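Local coordinates for malate dehydrogenase (Entamoeba histolytica, PDB 3I0P), which probably catalyses the NAD-dependent interconversion of malate and oxaloacetate, at residues 346-349 against 350-354. Numbering follows the deposited sequence.
Sequences LVTI and NEMKE
The carbonyls of Leu-346, Val-347, Thr-348 and Ile-349 accept hydrogen bonds from the amide N-H groups of Asn-350, Glu-351, Met-352 and Lys-353 in turn, making this the first part of alpha-helix 346-359, which follows directly on strand 342-345 and buries one face (Thr-348, Ile-349, Met-352). The i to i+4 bonds are even in length, 2.8 Å from Met-352 N to Thr-348 O and 2.9 Å from Lys-353 N to Ile-349 O; the latter is the straightest, with 170° at the hydrogen. On the solvent side, Asn-350 lays its amide back over the preceding turn, and its ND2 comes 3.9 Å from CD2 of Leu-346. The same ND2 is near Leu-346 O, but the angle is too poor for a hydrogen bond. Val-347 and Glu-351 run side by side in the same direction, CG2 of the valine 4.1 Å from OE2 of the glutamate. On the buried face, Ile-349 packs on Val-9 and Leu-344, and so joins the helix to the small two-stranded antiparallel sheet, while Met-352 reaches Ile-52, Leu-344 and Leu-363. CG of Met-352 stands anti to its carbonyl carbon (chi1 -69°) and SD continues the extended chain (chi2 173°), 4.4 Å from CG2 of Thr-348; the bend at chi3 turns only CE. Glu-351 extends beyond CG and touches Lys-56 and Thr-57 of helix 55-64. A single water ties its carboxylate to the preceding turn: it accepts from Thr-348 OG1 at 2.8 Å and donates to Glu-351 OE1 at 2.7 Å.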
ATOM      1  N   LEU A 346     -32.457  12.563   8.864  1.00 29.55           N
ATOM      2  CA  LEU A 346     -33.875  12.602   8.507  1.00 29.69           C
ATOM      3  C   LEU A 346     -34.120  12.151   7.071  1.00 29.22           C
ATOM      4  O   LEU A 346     -35.113  11.476   6.787  1.00 29.13           O
ATOM      5  CB  LEU A 346     -34.414  14.016   8.687  1.00 30.35           C
ATOM      6  CG  LEU A 346     -35.828  14.123   9.281  1.00 32.84           C
ATOM      7  CD1 LEU A 346     -35.761  14.187  10.835  1.00 32.77           C
ATOM      8  CD2 LEU A 346     -36.625  15.327   8.674  1.00 33.44           C
ATOM      9  N   VAL A 347     -33.211  12.515   6.170  1.00 28.80           N
ATOM     10  CA  VAL A 347     -33.296  12.071   4.772  1.00 28.20           C
ATOM     11  C   VAL A 347     -33.328  10.543   4.668  1.00 27.63           C
ATOM     12  O   VAL A 347     -34.097  10.000   3.882  1.00 27.78           O
ATOM     13  CB  VAL A 347     -32.185  12.717   3.861  1.00 28.34           C
ATOM     14  CG1 VAL A 347     -30.775  12.288   4.279  1.00 28.21           C
ATOM     15  CG2 VAL A 347     -32.438  12.407   2.385  1.00 28.40           C
ATOM     16  N   THR A 348     -32.520   9.861   5.483  1.00 27.22           N
ATOM     17  CA  THR A 348     -32.418   8.396   5.457  1.00 26.57           C
ATOM     18  C   THR A 348     -33.708   7.784   5.989  1.00 26.76           C
ATOM     19  O   THR A 348     -34.259   6.845   5.394  1.00 26.60           O
ATOM     20  CB  THR A 348     -31.203   7.868   6.275  1.00 26.29           C
ATOM     21  OG1 THR A 348     -30.019   8.585   5.913  1.00 25.42           O
ATOM     22  CG2 THR A 348     -30.968   6.396   6.006  1.00 26.00           C
ATOM     23  N   ILE A 349     -34.187   8.330   7.103  1.00 26.64           N
ATOM     24  CA  ILE A 349     -35.457   7.917   7.680  1.00 26.82           C
ATOM     25  C   ILE A 349     -36.556   7.989   6.628  1.00 27.31           C
ATOM     26  O   ILE A 349     -37.337   7.046   6.462  1.00 27.50           O
ATOM     27  CB  ILE A 349     -35.835   8.785   8.914  1.00 26.69           C
ATOM     28  CG1 ILE A 349     -34.791   8.627  10.029  1.00 26.03           C
ATOM     29  CG2 ILE A 349     -37.232   8.433   9.424  1.00 26.09           C
ATOM     30  CD1 ILE A 349     -34.610   7.203  10.536  1.00 24.03           C
ATOM     31  N   ASN A 350     -36.592   9.107   5.905  1.00 27.84           N
ATOM     32  CA  ASN A 350     -37.591   9.330   4.864  1.00 28.17           C
ATOM     33  C   ASN A 350     -37.412   8.410   3.660  1.00 28.50           C
ATOM     34  O   ASN A 350     -38.399   7.911   3.101  1.00 28.62           O
ATOM     35  CB  ASN A 350     -37.652  10.816   4.488  1.00 27.94           C
ATOM     36  CG  ASN A 350     -38.157  11.678   5.647  1.00 28.38           C
ATOM     37  OD1 ASN A 350     -39.008  11.247   6.430  1.00 29.09           O
ATOM     38  ND2 ASN A 350     -37.625  12.888   5.771  1.00 28.30           N
ATOM     39  N   GLU A 351     -36.161   8.149   3.286  1.00 28.65           N
ATOM     40  CA  GLU A 351     -35.891   7.130   2.277  1.00 29.20           C
ATOM     41  C   GLU A 351     -36.422   5.754   2.702  1.00 29.58           C
ATOM     42  O   GLU A 351     -37.009   5.035   1.884  1.00 29.68           O
ATOM     43  CB  GLU A 351     -34.403   7.043   1.961  1.00 29.16           C
ATOM     44  CG  GLU A 351     -33.875   8.165   1.100  1.00 29.18           C
ATOM     45  CD  GLU A 351     -32.368   8.123   0.971  1.00 29.88           C
ATOM     46  OE1 GLU A 351     -31.741   7.251   1.604  1.00 29.63           O
ATOM     47  OE2 GLU A 351     -31.802   8.959   0.240  1.00 30.79           O
ATOM     48  N   MET A 352     -36.219   5.399   3.973  1.00 30.04           N
ATOM     49  CA  MET A 352     -36.656   4.095   4.500  1.00 30.69           C
ATOM     50  C   MET A 352     -38.177   3.976   4.481  1.00 31.38           C
ATOM     51  O   MET A 352     -38.722   2.972   4.018  1.00 31.26           O
ATOM     52  CB  MET A 352     -36.115   3.845   5.911  1.00 30.24           C
ATOM     53  CG  MET A 352     -34.612   3.626   5.971  1.00 30.00           C
ATOM     54  SD  MET A 352     -33.929   3.531   7.651  1.00 29.15           S
ATOM     55  CE  MET A 352     -34.570   1.962   8.234  1.00 29.10           C
ATOM     56  N   LYS A 353     -38.848   5.015   4.978  1.00 32.58           N
ATOM     57  CA  LYS A 353     -40.310   5.106   4.952  1.00 33.73           C
ATOM     58  C   LYS A 353     -40.861   4.902   3.542  1.00 33.99           C
ATOM     59  O   LYS A 353     -41.802   4.133   3.344  1.00 34.00           O
ATOM     60  CB  LYS A 353     -40.777   6.453   5.513  1.00 34.02           C
ATOM     61  CG  LYS A 353     -40.903   6.502   7.030  1.00 35.34           C
ATOM     62  CD  LYS A 353     -40.955   7.951   7.507  1.00 38.66           C
ATOM     63  CE  LYS A 353     -41.862   8.119   8.718  1.00 40.83           C
ATOM     64  NZ  LYS A 353     -43.267   7.686   8.402  1.00 42.74           N
ATOM     65  N   GLU A 354     -40.250   5.571   2.567  1.00 34.61           N
ATOM     66  CA  GLU A 354     -40.656   5.439   1.175  1.00 35.57           C
ATOM     67  C   GLU A 354     -40.548   3.995   0.667  1.00 35.31           C
ATOM     68  O   GLU A 354     -41.494   3.479   0.065  1.00 35.54           O
ATOM     69  CB  GLU A 354     -39.863   6.395   0.290  1.00 36.07           C
ATOM     70  CG  GLU A 354     -40.555   6.715  -1.033  1.00 39.50           C
ATOM     71  CD  GLU A 354     -39.677   7.516  -2.002  1.00 44.02           C
ATOM     72  OE1 GLU A 354     -38.461   7.712  -1.718  1.00 45.39           O
ATOM     73  OE2 GLU A 354     -40.211   7.950  -3.052  1.00 45.15           O
TER
HETATM   74  O   HOH W   1     -29.799   8.466   3.079  1.00 24.01           O